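Side-chain contacts in conserved protein (Methanothermobacter thermautotrophicus, PDB 1T57), which is of unknown function but binds flavin mononucleotide and magnesium, and contains a domain related to the alpha/beta domain of pyruvate kinase: residues N35-L40 with S69-G74; F55-A58 with E63-L66; E96-L101 with V106-G111; I169-T174 with D179-L184. All coordinates share one frame; numbering follows the deposited sequence.

Interaction 1: N35-L40 with S69-G74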
loop_
_atom_site.group_PDB
_atom_site.type_symbol
_atom_site.label_atom_id
_atom_site.label_comp_id
_atom_site.label_asym_id
_atom_site.label_seq_id
_atom_site.Cartn_x
_atom_site.Cartn_y
_atom_site.Cartn_z
ATOM N N ASN A 35 13.275 -19.078 -30.101
ATOM C CA ASN A 35 14.357 -18.089 -30.163
ATOM C C ASN A 35 15.637 -18.459 -29.400
ATOM O O ASN A 35 16.700 -17.906 -29.657
ATOM C CB ASN A 35 13.854 -16.735 -29.639
ATOM C CG ASN A 35 12.575 -16.283 -30.302
ATOM O OD1 ASN A 35 12.516 -16.134 -31.517
ATOM N ND2 ASN A 35 11.547 -16.043 -29.509
ATOM N N THR A 36 15.533 -19.399 -28.471
ATOM C CA THR A 36 16.677 -19.774 -27.654
ATOM C C THR A 36 18.030 -19.821 -28.329
ATOM O O THR A 36 18.975 -19.154 -27.889
ATOM C CB THR A 36 16.452 -21.115 -26.961
ATOM O OG1 THR A 36 15.203 -21.082 -26.263
ATOM C CG2 THR A 36 17.551 -21.369 -25.937
ATOM N N GLU A 37 18.126 -20.594 -29.402
ATOM C CA GLU A 37 19.392 -20.758 -30.096
ATOM C C GLU A 37 20.017 -19.436 -30.504
ATOM O O GLU A 37 21.224 -19.224 -30.322
ATOM C CB GLU A 37 19.213 -21.667 -31.318
ATOM C CG GLU A 37 20.376 -22.635 -31.528
ATOM C CD GLU A 37 21.055 -23.016 -30.219
ATOM O OE1 GLU A 37 22.147 -22.473 -29.936
ATOM O OE2 GLU A 37 20.490 -23.842 -29.467
ATOM N N ARG A 38 19.195 -18.539 -31.033
ATOM C CA ARG A 38 19.697 -17.250 -31.451
ATOM C C ARG A 38 20.170 -16.423 -30.245
ATOM O O ARG A 38 21.236 -15.809 -30.304
ATOM C CB ARG A 38 18.623 -16.505 -32.248
ATOM C CG ARG A 38 19.139 -15.267 -32.964
ATOM C CD ARG A 38 20.412 -15.569 -33.742
ATOM N NE ARG A 38 21.012 -14.366 -34.317
ATOM C CZ ARG A 38 22.294 -14.260 -34.662
ATOM N NH1 ARG A 38 23.123 -15.289 -34.485
ATOM N NH2 ARG A 38 22.747 -13.128 -35.193
ATOM N N VAL A 39 19.415 -16.420 -29.144
ATOM C CA VAL A 39 19.867 -15.638 -28.005
ATOM C C VAL A 39 21.119 -16.249 -27.385
ATOM O O VAL A 39 21.980 -15.523 -26.919
ATOM C CB VAL A 39 18.753 -15.424 -26.902
ATOM C CG1 VAL A 39 17.421 -15.724 -27.466
ATOM C CG2 VAL A 39 19.056 -16.225 -25.630
ATOM N N LEU A 40 21.244 -17.565 -27.373
ATOM C CA LEU A 40 22.459 -18.142 -26.809
ATOM C C LEU A 40 23.660 -17.751 -27.671
ATOM O O LEU A 40 24.762 -17.527 -27.163
ATOM C CB LEU A 40 22.341 -19.660 -26.729
ATOM C CG LEU A 40 21.397 -20.101 -25.617
ATOM C CD1 LEU A 40 20.868 -21.477 -25.907
ATOM C CD2 LEU A 40 22.132 -20.068 -24.303
ATOM N N SER A 69 25.992 -23.304 -21.278
ATOM C CA SER A 69 27.295 -23.710 -20.758
ATOM C C SER A 69 28.292 -24.160 -21.830
ATOM O O SER A 69 29.508 -24.057 -21.632
ATOM C CB SER A 69 27.120 -24.829 -19.730
ATOM O OG SER A 69 26.460 -25.956 -20.299
ATOM N N GLU A 70 27.768 -24.652 -22.953
ATOM C CA GLU A 70 28.575 -25.145 -24.071
ATOM C C GLU A 70 29.073 -24.089 -25.044
ATOM O O GLU A 70 29.884 -24.390 -25.916
ATOM C CB GLU A 70 27.786 -26.183 -24.865
ATOM C CG GLU A 70 27.931 -27.584 -24.341
ATOM C CD GLU A 70 26.595 -28.257 -24.133
ATOM O OE1 GLU A 70 25.715 -28.105 -25.019
ATOM O OE2 GLU A 70 26.436 -28.939 -23.091
HETATM N N MSE A 71 28.584 -22.862 -24.909
HETATM C CA MSE A 71 28.981 -21.782 -25.805
HETATM C C MSE A 71 29.661 -20.645 -25.089
HETATM O O MSE A 71 30.262 -19.773 -25.716
HETATM C CB MSE A 71 27.765 -21.228 -26.544
HETATM C CG MSE A 71 27.380 -22.021 -27.762
HETATM SE SE MSE A 71 25.493 -22.042 -27.931
HETATM C CE MSE A 71 25.274 -20.303 -28.706
ATOM N N VAL A 72 29.566 -20.644 -23.772
ATOM C CA VAL A 72 30.158 -19.572 -23.012
ATOM C C VAL A 72 30.976 -20.161 -21.879
ATOM O O VAL A 72 30.700 -21.269 -21.418
ATOM C CB VAL A 72 29.050 -18.648 -22.462
ATOM C CG1 VAL A 72 28.198 -18.119 -23.620
ATOM C CG2 VAL A 72 28.163 -19.417 -21.475
ATOM N N GLU A 73 31.987 -19.422 -21.439
ATOM C CA GLU A 73 32.834 -19.895 -20.366
ATOM C C GLU A 73 32.889 -18.853 -19.249
ATOM O O GLU A 73 32.722 -17.651 -19.498
ATOM C CB GLU A 73 34.236 -20.189 -20.907
ATOM C CG GLU A 73 34.265 -21.257 -22.004
ATOM C CD GLU A 73 35.674 -21.579 -22.479
ATOM O OE1 GLU A 73 36.556 -21.765 -21.611
ATOM O OE2 GLU A 73 35.891 -21.654 -23.712
ATOM N N GLY A 74 33.114 -19.320 -18.021
ATOM C CA GLY A 74 33.180 -18.431 -16.874
ATOM C C GLY A 74 32.188 -18.877 -15.815
ATOM O O GLY A 74 31.831 -20.058 -15.737
#
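The backbone N of Leu40, whose side chain lies against Met71, donates to Thr36 O at 2.8 Å, a helical bond of the turn that carries Leu40. No hydrogen bond crosses between the two segments; the contact is made by the end of one long side chain. Met71, modelled as selenomethionine, starts toward the helix with CG beside its backbone N (chi1 -83°), and bends at chi2 (144°) and chi3 (80°) bring the methyl to Leu40. CE is modelled 3.6 Å from Leu40 CB, but its exact place is doubtful, since some of its approaches to the Leu40 backbone are too short to be trusted. On the outer side the bent chain of Glu37 slants across the thioether, bringing its OE1 to 3.9 Å from Met71 SE. Both Glu37 and Met71 are exposed, whereas Leu40 is buried and also rests on Arg67 and Leu68. Thr36 OG1, bonded to Lys33 O and Ala178 N, ties the start of the same helix to neighbouring loops. Helix 36-50 is thus met by the loop that leads from the neighbouring helix 63-69 into strand 75-79, on one face of the sheet of an alpha/beta domain.

Interaction 2: F55-A58 with E63-L66. With FMN (flavin mononucleotide), chain E.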
loop_
_atom_site.group_PDB
_atom_site.type_symbol
_atom_site.label_atom_id
_atom_site.label_comp_id
_atom_site.label_asym_id
_atom_site.label_seq_id
_atom_site.Cartn_x
_atom_site.Cartn_y
_atom_site.Cartn_z
ATOM N N PHE A 55 27.309 -15.071 -15.963
ATOM C CA PHE A 55 26.010 -15.260 -16.600
ATOM C C PHE A 55 24.975 -15.820 -15.652
ATOM O O PHE A 55 25.201 -16.844 -15.032
ATOM C CB PHE A 55 26.114 -16.229 -17.791
ATOM C CG PHE A 55 27.075 -15.813 -18.863
ATOM C CD1 PHE A 55 28.440 -16.047 -18.735
ATOM C CD2 PHE A 55 26.612 -15.176 -20.005
ATOM C CE1 PHE A 55 29.335 -15.657 -19.749
ATOM C CE2 PHE A 55 27.491 -14.788 -21.011
ATOM C CZ PHE A 55 28.855 -15.021 -20.879
ATOM N N VAL A 56 23.832 -15.158 -15.550
ATOM C CA VAL A 56 22.781 -15.684 -14.704
ATOM C C VAL A 56 21.656 -16.064 -15.652
ATOM O O VAL A 56 21.234 -15.244 -16.471
ATOM C CB VAL A 56 22.296 -14.659 -13.693
ATOM C CG1 VAL A 56 21.829 -13.381 -14.406
ATOM C CG2 VAL A 56 21.192 -15.279 -12.844
ATOM N N VAL A 57 21.172 -17.299 -15.555
ATOM C CA VAL A 57 20.133 -17.764 -16.474
ATOM C C VAL A 57 18.985 -18.500 -15.839
ATOM O O VAL A 57 19.189 -19.399 -15.040
ATOM C CB VAL A 57 20.701 -18.732 -17.527
ATOM C CG1 VAL A 57 19.672 -18.982 -18.607
ATOM C CG2 VAL A 57 21.956 -18.182 -18.109
ATOM N N ALA A 58 17.780 -18.136 -16.237
ATOM C CA ALA A 58 16.584 -18.787 -15.734
ATOM C C ALA A 58 16.376 -20.075 -16.509
ATOM O O ALA A 58 16.134 -20.057 -17.725
ATOM C CB ALA A 58 15.376 -17.888 -15.918
ATOM N N GLU A 63 17.461 -27.336 -19.093
ATOM C CA GLU A 63 17.855 -27.485 -20.483
ATOM C C GLU A 63 18.632 -26.247 -20.925
ATOM O O GLU A 63 19.829 -26.344 -21.197
ATOM C CB GLU A 63 16.624 -27.740 -21.365
ATOM C CG GLU A 63 16.932 -28.281 -22.756
ATOM C CD GLU A 63 15.852 -29.238 -23.276
ATOM O OE1 GLU A 63 14.647 -28.907 -23.202
ATOM O OE2 GLU A 63 16.212 -30.334 -23.764
ATOM N N THR A 64 17.966 -25.089 -20.941
ATOM C CA THR A 64 18.586 -23.823 -21.353
ATOM C C THR A 64 19.953 -23.592 -20.726
ATOM O O THR A 64 20.870 -23.131 -21.380
ATOM C CB THR A 64 17.729 -22.627 -20.985
ATOM O OG1 THR A 64 16.346 -22.975 -21.105
ATOM C CG2 THR A 64 18.052 -21.473 -21.911
ATOM N N ALA A 65 20.073 -23.904 -19.443
ATOM C CA ALA A 65 21.338 -23.765 -18.739
ATOM C C ALA A 65 22.373 -24.637 -19.453
ATOM O O ALA A 65 23.472 -24.163 -19.776
ATOM C CB ALA A 65 21.178 -24.216 -17.293
ATOM N N LEU A 66 22.007 -25.901 -19.709
ATOM C CA LEU A 66 22.893 -26.857 -20.383
ATOM C C LEU A 66 23.466 -26.295 -21.666
ATOM O O LEU A 66 24.683 -26.197 -21.818
ATOM C CB LEU A 66 22.155 -28.149 -20.705
ATOM C CG LEU A 66 21.881 -29.091 -19.536
ATOM C CD1 LEU A 66 21.019 -30.249 -20.019
ATOM C CD2 LEU A 66 23.199 -29.575 -18.952
HETATM N N1 FMN E . 8.899 -17.246 -17.621
HETATM C C2 FMN E . 7.904 -16.331 -17.945
HETATM O O2 FMN E . 7.443 -16.294 -19.069
HETATM N N3 FMN E . 7.500 -15.333 -17.100
HETATM C C4 FMN E . 7.935 -15.322 -15.799
HETATM O O4 FMN E . 7.657 -14.352 -15.083
HETATM C C4A FMN E . 8.957 -16.209 -15.453
HETATM N N5 FMN E . 9.464 -16.198 -14.173
HETATM C C5A FMN E . 10.642 -16.866 -13.934
HETATM C C6 FMN E . 11.146 -16.826 -12.645
HETATM C C7 FMN E . 12.241 -17.567 -12.297
HETATM C C7M FMN E . 12.660 -17.507 -10.864
HETATM C C8 FMN E . 12.545 -18.687 -13.062
HETATM C C8M FMN E . 13.669 -19.623 -12.653
HETATM C C9 FMN E . 12.024 -18.767 -14.352
HETATM C C9A FMN E . 11.139 -17.803 -14.845
HETATM N N10 FMN E . 10.445 -18.020 -16.044
HETATM C C10 FMN E . 9.476 -17.114 -16.397
HETATM C "C1'" FMN E . 10.886 -19.038 -17.073
HETATM C "C2'" FMN E . 12.129 -18.542 -17.757
HETATM O "O2'" FMN E . 11.874 -17.219 -18.245
HETATM C "C3'" FMN E . 12.483 -19.413 -18.941
HETATM O "O3'" FMN E . 11.409 -19.505 -19.827
HETATM C "C4'" FMN E . 13.237 -20.739 -18.745
HETATM O "O4'" FMN E . 13.605 -21.105 -20.054
HETATM C "C5'" FMN E . 12.612 -22.051 -18.323
HETATM O "O5'" FMN E . 13.669 -22.958 -18.541
HETATM P P FMN E . 13.669 -24.337 -19.369
HETATM O O1P FMN E . 14.916 -25.055 -18.984
HETATM O O2P FMN E . 13.641 -24.127 -20.896
HETATM O O3P FMN E . 12.432 -25.118 -18.906
#
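Val57 and Thr64 face each other across the first half of a beta-alpha-beta unit, formed by strand 54-58, helix 63-69 and strand 75-79. Val57 points from the strand toward the helix and Thr64 points back, so that their methyls meet loosely, with Val57 CG1 4.4 Å from Thr64 CG2. The turn about the Thr64 CA-CB bond divides the labour of this side chain: CG2 lies anti to the backbone N and is given to the strand, while OG1 sits beside that N (chi1 -35°) and is given to the flavin mononucleotide. Thr64 OG1 approaches the phosphate oxygen O2P of FMN to 2.9 Å and makes a weak hydrogen bond to the ribityl oxygen O4' of FMN at 3.5 Å. Ala58, the next residue along the strand, points away from the helix, and its CB packs at 3.8 Å against the ribityl carbon C2' of FMN and equally against ring carbon C9. The cofactor therefore runs past the end of the strand with its phosphate at the N-terminal end of helix 63-69, where the helix dipole would probably favour the negative charge. Ser61 OG and Ser59 OG from the intervening loop also bond to FMN, and they accept from the backbone N of Glu63 and Ala65 respectively, tying the first turn of the helix to the FMN-binding loop. Glu63, with CG anti to its own N, carries its carboxylate away from the strand and is a magnesium-binding residue. Its backbone N comes within 3.4 Å of the phosphate oxygen O1P of FMN.

Interaction 3: E96-L101 with V106-G111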
loop_
_atom_site.group_PDB
_atom_site.type_symbol
_atom_site.label_atom_id
_atom_site.label_comp_id
_atom_site.label_asym_id
_atom_site.label_seq_id
_atom_site.Cartn_x
_atom_site.Cartn_y
_atom_site.Cartn_z
ATOM N N GLU A 96 18.461 -35.285 -11.359
ATOM C CA GLU A 96 19.336 -35.677 -12.462
ATOM C C GLU A 96 19.872 -34.473 -13.219
ATOM O O GLU A 96 21.076 -34.350 -13.441
ATOM C CB GLU A 96 18.569 -36.551 -13.443
ATOM C CG GLU A 96 17.803 -37.673 -12.793
ATOM C CD GLU A 96 16.621 -38.089 -13.636
ATOM O OE1 GLU A 96 16.739 -38.030 -14.877
ATOM O OE2 GLU A 96 15.576 -38.478 -13.069
ATOM N N ALA A 97 18.968 -33.595 -13.641
ATOM C CA ALA A 97 19.359 -32.401 -14.381
ATOM C C ALA A 97 20.309 -31.499 -13.567
ATOM O O ALA A 97 21.263 -30.927 -14.113
ATOM C CB ALA A 97 18.118 -31.627 -14.796
ATOM N N ARG A 98 20.043 -31.373 -12.267
ATOM C CA ARG A 98 20.872 -30.554 -11.391
ATOM C C ARG A 98 22.255 -31.175 -11.410
ATOM O O ARG A 98 23.256 -30.520 -11.720
ATOM C CB ARG A 98 20.308 -30.578 -9.971
ATOM C CG ARG A 98 21.214 -29.980 -8.907
ATOM C CD ARG A 98 20.502 -29.937 -7.564
ATOM N NE ARG A 98 19.683 -31.128 -7.349
ATOM C CZ ARG A 98 20.111 -32.273 -6.818
ATOM N NH1 ARG A 98 21.373 -32.406 -6.426
ATOM N NH2 ARG A 98 19.273 -33.295 -6.696
ATOM N N ASP A 99 22.291 -32.460 -11.084
ATOM C CA ASP A 99 23.533 -33.196 -11.080
ATOM C C ASP A 99 24.291 -32.925 -12.377
ATOM O O ASP A 99 25.432 -32.472 -12.333
ATOM C CB ASP A 99 23.255 -34.696 -10.913
ATOM C CG ASP A 99 22.845 -35.068 -9.490
ATOM O OD1 ASP A 99 21.876 -34.479 -8.967
ATOM O OD2 ASP A 99 23.485 -35.960 -8.891
ATOM N N ALA A 100 23.652 -33.171 -13.524
ATOM C CA ALA A 100 24.292 -32.935 -14.825
ATOM C C ALA A 100 24.972 -31.572 -14.900
ATOM O O ALA A 100 26.146 -31.482 -15.271
ATOM C CB ALA A 100 23.275 -33.078 -15.970
ATOM N N LEU A 101 24.233 -30.520 -14.539
ATOM C CA LEU A 101 24.734 -29.140 -14.560
ATOM C C LEU A 101 25.920 -28.917 -13.628
ATOM O O LEU A 101 26.959 -28.398 -14.045
ATOM C CB LEU A 101 23.614 -28.166 -14.177
ATOM C CG LEU A 101 22.728 -27.558 -15.271
ATOM C CD1 LEU A 101 22.078 -28.629 -16.117
ATOM C CD2 LEU A 101 21.663 -26.733 -14.596
ATOM N N VAL A 106 28.284 -25.527 -13.390
ATOM C CA VAL A 106 27.286 -24.461 -13.316
ATOM C C VAL A 106 26.622 -24.378 -11.958
ATOM O O VAL A 106 25.898 -25.287 -11.577
ATOM C CB VAL A 106 26.171 -24.660 -14.348
ATOM C CG1 VAL A 106 24.988 -23.756 -14.026
ATOM C CG2 VAL A 106 26.704 -24.366 -15.735
ATOM N N ASN A 107 26.857 -23.291 -11.228
ATOM C CA ASN A 107 26.208 -23.111 -9.925
ATOM C C ASN A 107 24.686 -23.095 -10.121
ATOM O O ASN A 107 24.145 -22.300 -10.891
ATOM C CB ASN A 107 26.661 -21.803 -9.283
ATOM C CG ASN A 107 28.164 -21.713 -9.165
ATOM O OD1 ASN A 107 28.866 -21.497 -10.157
ATOM N ND2 ASN A 107 28.671 -21.901 -7.953
ATOM N N VAL A 108 24.012 -24.016 -9.452
ATOM C CA VAL A 108 22.569 -24.125 -9.535
ATOM C C VAL A 108 21.921 -23.635 -8.232
ATOM O O VAL A 108 22.317 -24.036 -7.122
ATOM C CB VAL A 108 22.172 -25.575 -9.817
ATOM C CG1 VAL A 108 20.676 -25.743 -9.720
ATOM C CG2 VAL A 108 22.639 -25.948 -11.212
ATOM N N TYR A 109 20.921 -22.765 -8.371
ATOM C CA TYR A 109 20.247 -22.196 -7.207
ATOM C C TYR A 109 18.714 -22.163 -7.293
ATOM O O TYR A 109 18.150 -22.115 -8.376
ATOM C CB TYR A 109 20.808 -20.789 -6.978
ATOM C CG TYR A 109 20.139 -19.959 -5.918
ATOM C CD1 TYR A 109 20.331 -20.225 -4.562
ATOM C CD2 TYR A 109 19.321 -18.884 -6.281
ATOM C CE1 TYR A 109 19.724 -19.440 -3.594
ATOM C CE2 TYR A 109 18.716 -18.099 -5.334
ATOM C CZ TYR A 109 18.912 -18.379 -3.996
ATOM O OH TYR A 109 18.255 -17.612 -3.074
ATOM N N ALA A 110 18.050 -22.227 -6.136
ATOM C CA ALA A 110 16.590 -22.156 -6.061
ATOM C C ALA A 110 16.187 -21.398 -4.797
ATOM O O ALA A 110 16.699 -21.660 -3.719
ATOM C CB ALA A 110 15.958 -23.565 -6.046
ATOM N N GLY A 111 15.263 -20.463 -4.938
ATOM C CA GLY A 111 14.815 -19.711 -3.782
ATOM C C GLY A 111 13.580 -18.908 -4.132
ATOM O O GLY A 111 13.257 -18.760 -5.310
#
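Leu101 and Val108 carry the contact between helix 95-104 and strand 107-109, the outermost of the sheet within this chain, their side chains meeting at about a right angle. It joins the helix and second strand of the beta-alpha-beta unit of strand 75-79, helix 95-104 and strand 107-109. Val108 points toward the helix with CG1 anti to its backbone N (chi1 172°), which turns CG2 to the other side, beside that N and onto Leu101. There Val108 CG2 touches Leu101 CD2 at 3.6 Å and Leu101 CB at 3.8 Å, a single methyl resting in the bend of the leucine chain. The leucine has a first torsion well off the staggered value (chi1 -91°), and its branched end also reaches Ala65 and Leu66 of helix 63-69, wedged between a strand and a second helix. With CG anti to the backbone N, Arg98 lays CG 4.3 Å from Val108 CG1; the chain runs on extended before it bends at chi3. Val106, pointing toward the helix, has its CB 4.3 Å from Leu101 CB. Val106 N donates to Leu101 O at 3.2 Å with an N-H...O angle of 163°, linking residues five apart, a wider span than the i to i+4 bonds of the helix. On the far side of the strand the ring of Tyr109 meets Tyr109 of the third subunit. Because methyl groups lack directed bonds, the packing rests on the fit of branched side chains, and the one backbone bond, with its donor above the carbonyl plane, adds the sole directed link between the segments.

Interaction 4: I169-T174 with D179-L184. With FMN (flavin mononucleotide), chain E.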
loop_
_atom_site.group_PDB
_atom_site.type_symbol
_atom_site.label_atom_id
_atom_site.label_comp_id
_atom_site.label_asym_id
_atom_site.label_seq_id
_atom_site.Cartn_x
_atom_site.Cartn_y
_atom_site.Cartn_z
ATOM N N ILE A 169 25.627 -10.825 -17.923
ATOM C CA ILE A 169 24.650 -10.989 -18.993
ATOM C C ILE A 169 23.515 -11.802 -18.374
ATOM O O ILE A 169 23.767 -12.902 -17.896
ATOM C CB ILE A 169 25.244 -11.769 -20.198
ATOM C CG1 ILE A 169 26.474 -11.022 -20.760
ATOM C CG2 ILE A 169 24.175 -11.969 -21.263
ATOM C CD1 ILE A 169 26.303 -10.435 -22.196
ATOM N N ALA A 170 22.295 -11.255 -18.361
ATOM C CA ALA A 170 21.123 -11.940 -17.791
ATOM C C ALA A 170 20.262 -12.520 -18.910
ATOM O O ALA A 170 19.994 -11.839 -19.883
ATOM C CB ALA A 170 20.303 -10.964 -16.956
ATOM N N ILE A 171 19.816 -13.765 -18.749
ATOM C CA ILE A 171 19.029 -14.469 -19.779
ATOM C C ILE A 171 17.682 -15.013 -19.301
ATOM O O ILE A 171 17.585 -15.779 -18.334
ATOM C CB ILE A 171 19.874 -15.663 -20.370
ATOM C CG1 ILE A 171 21.106 -15.105 -21.107
ATOM C CG2 ILE A 171 19.049 -16.522 -21.305
ATOM C CD1 ILE A 171 22.331 -16.075 -21.205
ATOM N N GLY A 172 16.632 -14.628 -19.998
ATOM C CA GLY A 172 15.325 -15.108 -19.620
ATOM C C GLY A 172 14.465 -15.363 -20.832
ATOM O O GLY A 172 14.859 -15.062 -21.956
ATOM N N GLY A 173 13.280 -15.918 -20.609
ATOM C CA GLY A 173 12.402 -16.179 -21.726
ATOM C C GLY A 173 10.944 -16.272 -21.343
ATOM O O GLY A 173 10.577 -16.028 -20.196
ATOM N N THR A 174 10.108 -16.631 -22.310
ATOM C CA THR A 174 8.690 -16.765 -22.051
ATOM C C THR A 174 8.364 -18.240 -21.816
ATOM O O THR A 174 8.321 -19.035 -22.750
ATOM C CB THR A 174 7.855 -16.224 -23.228
ATOM O OG1 THR A 174 8.223 -14.866 -23.513
ATOM C CG2 THR A 174 6.408 -16.254 -22.887
ATOM N N ASP A 179 14.329 -15.927 -24.773
ATOM C CA ASP A 179 14.067 -14.950 -25.830
ATOM C C ASP A 179 14.496 -13.526 -25.428
ATOM O O ASP A 179 14.319 -12.570 -26.178
ATOM C CB ASP A 179 12.585 -14.987 -26.243
ATOM C CG ASP A 179 11.641 -14.685 -25.102
ATOM O OD1 ASP A 179 10.421 -14.901 -25.266
ATOM O OD2 ASP A 179 12.108 -14.233 -24.040
ATOM N N THR A 180 15.081 -13.396 -24.242
ATOM C CA THR A 180 15.546 -12.101 -23.775
ATOM C C THR A 180 16.875 -12.208 -23.074
ATOM O O THR A 180 17.076 -13.071 -22.225
ATOM C CB THR A 180 14.592 -11.465 -22.782
ATOM O OG1 THR A 180 13.285 -11.386 -23.347
ATOM C CG2 THR A 180 15.084 -10.077 -22.440
ATOM N N ALA A 181 17.803 -11.332 -23.414
ATOM C CA ALA A 181 19.110 -11.364 -22.764
ATOM C C ALA A 181 19.488 -9.928 -22.574
ATOM O O ALA A 181 19.355 -9.130 -23.493
ATOM C CB ALA A 181 20.137 -12.074 -23.630
ATOM N N LEU A 182 19.960 -9.604 -21.383
ATOM C CA LEU A 182 20.327 -8.236 -21.065
ATOM C C LEU A 182 21.751 -8.132 -20.534
ATOM O O LEU A 182 22.310 -9.117 -20.069
ATOM C CB LEU A 182 19.333 -7.674 -20.034
ATOM C CG LEU A 182 18.170 -6.762 -20.470
ATOM C CD1 LEU A 182 17.380 -7.315 -21.618
ATOM C CD2 LEU A 182 17.261 -6.593 -19.279
ATOM N N VAL A 183 22.333 -6.939 -20.644
ATOM C CA VAL A 183 23.661 -6.666 -20.117
ATOM C C VAL A 183 23.396 -5.699 -18.977
ATOM O O VAL A 183 22.905 -4.584 -19.166
ATOM C CB VAL A 183 24.556 -6.022 -21.153
ATOM C CG1 VAL A 183 25.769 -5.411 -20.488
ATOM C CG2 VAL A 183 24.987 -7.081 -22.146
ATOM N N LEU A 184 23.698 -6.129 -17.768
ATOM C CA LEU A 184 23.397 -5.284 -16.635
ATOM C C LEU A 184 24.337 -5.490 -15.479
ATOM O O LEU A 184 25.205 -6.375 -15.490
ATOM C CB LEU A 184 21.964 -5.570 -16.180
ATOM C CG LEU A 184 21.665 -7.057 -15.906
ATOM C CD1 LEU A 184 22.468 -7.570 -14.679
ATOM C CD2 LEU A 184 20.161 -7.258 -15.693
HETATM N N1 FMN E . 8.899 -17.246 -17.621
HETATM C C2 FMN E . 7.904 -16.331 -17.945
HETATM O O2 FMN E . 7.443 -16.294 -19.069
HETATM N N3 FMN E . 7.500 -15.333 -17.100
HETATM C C4 FMN E . 7.935 -15.322 -15.799
HETATM O O4 FMN E . 7.657 -14.352 -15.083
HETATM C C4A FMN E . 8.957 -16.209 -15.453
HETATM N N5 FMN E . 9.464 -16.198 -14.173
HETATM C C5A FMN E . 10.642 -16.866 -13.934
HETATM C C6 FMN E . 11.146 -16.826 -12.645
HETATM C C7 FMN E . 12.241 -17.567 -12.297
HETATM C C7M FMN E . 12.660 -17.507 -10.864
HETATM C C8 FMN E . 12.545 -18.687 -13.062
HETATM C C8M FMN E . 13.669 -19.623 -12.653
HETATM C C9 FMN E . 12.024 -18.767 -14.352
HETATM C C9A FMN E . 11.139 -17.803 -14.845
HETATM N N10 FMN E . 10.445 -18.020 -16.044
HETATM C C10 FMN E . 9.476 -17.114 -16.397
HETATM C "C1'" FMN E . 10.886 -19.038 -17.073
HETATM C "C2'" FMN E . 12.129 -18.542 -17.757
HETATM O "O2'" FMN E . 11.874 -17.219 -18.245
HETATM C "C3'" FMN E . 12.483 -19.413 -18.941
HETATM O "O3'" FMN E . 11.409 -19.505 -19.827
HETATM C "C4'" FMN E . 13.237 -20.739 -18.745
HETATM O "O4'" FMN E . 13.605 -21.105 -20.054
HETATM C "C5'" FMN E . 12.612 -22.051 -18.323
HETATM O "O5'" FMN E . 13.669 -22.958 -18.541
HETATM P P FMN E . 13.669 -24.337 -19.369
HETATM O O1P FMN E . 14.916 -25.055 -18.984
HETATM O O2P FMN E . 13.641 -24.127 -20.896
HETATM O O3P FMN E . 12.432 -25.118 -18.906
HETATM O O HOH W 1 10.063 -12.545 -22.841
#
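Asp179 leans across the loop end of the hairpin to bond Thr174 and lie over Gly173. Its CB lies against Asn35 ND2, and with CG placed between the backbone N and the carbonyl carbon (chi1 59°) the carboxylate turns back over Gly173 and Thr174. CG sits 3.7 Å from Thr174 N. OD1 accepts from Thr174 OG1 at 2.8 Å through its syn lone pair, and also from Gly32 N. OD2 lies close to the CA of Gly173 and accepts from a water at 2.9 Å, which donates to Thr174 OG1 as well. With an alanine here, Thr174 OG1 and Gly32 N would probably lose their shared acceptor and the turn beside the flavin would be freer to shift. Strands 168-172 and 180-185 form an antiparallel hairpin, and at its end Asp179 and Thr180 both face Gly172 in a classic beta bulge: Gly172 O accepts from Asp179 N at 3.0 Å and from Thr180 N at 2.8 Å. Beyond the bulge, Gly173 presents its backbone to flavin mononucleotide, its N donating to the ribityl O2' of FMN at 3.0 Å while that hydroxyl donates to Gly173 O. Farther down the hairpin, Ile169 CD1 meets Val183 CG2 at 3.6 Å on the face covered by helix 36-50. On the other face, beneath helix 144-158, Ala170 CB packs on Leu184 CD2.

Interactions 2 and 4 are buried and built on neighbouring strands of one sheet, 54-58 and 168-172, and both touch FMN: the former near its phosphate and ribityl chain, the latter at its ribityl O2'. Interactions 1 and 3 lie farther from the centre of the chain and are partly buried. Interaction 4, a strand pair, is rich in backbone bonds and 3 has one; 1 and 2 have none between their segments, 2 turning its polar atoms to FMN. Helix 63-69 connects three of them, since Thr36 and Leu101 pack against it from helices 36-50 and 95-104. Asn35 and Val39 in turn touch Asp179, linking interactions 1 and 4, while 3 and 4 remain about 11 Å apart at their nearest atoms.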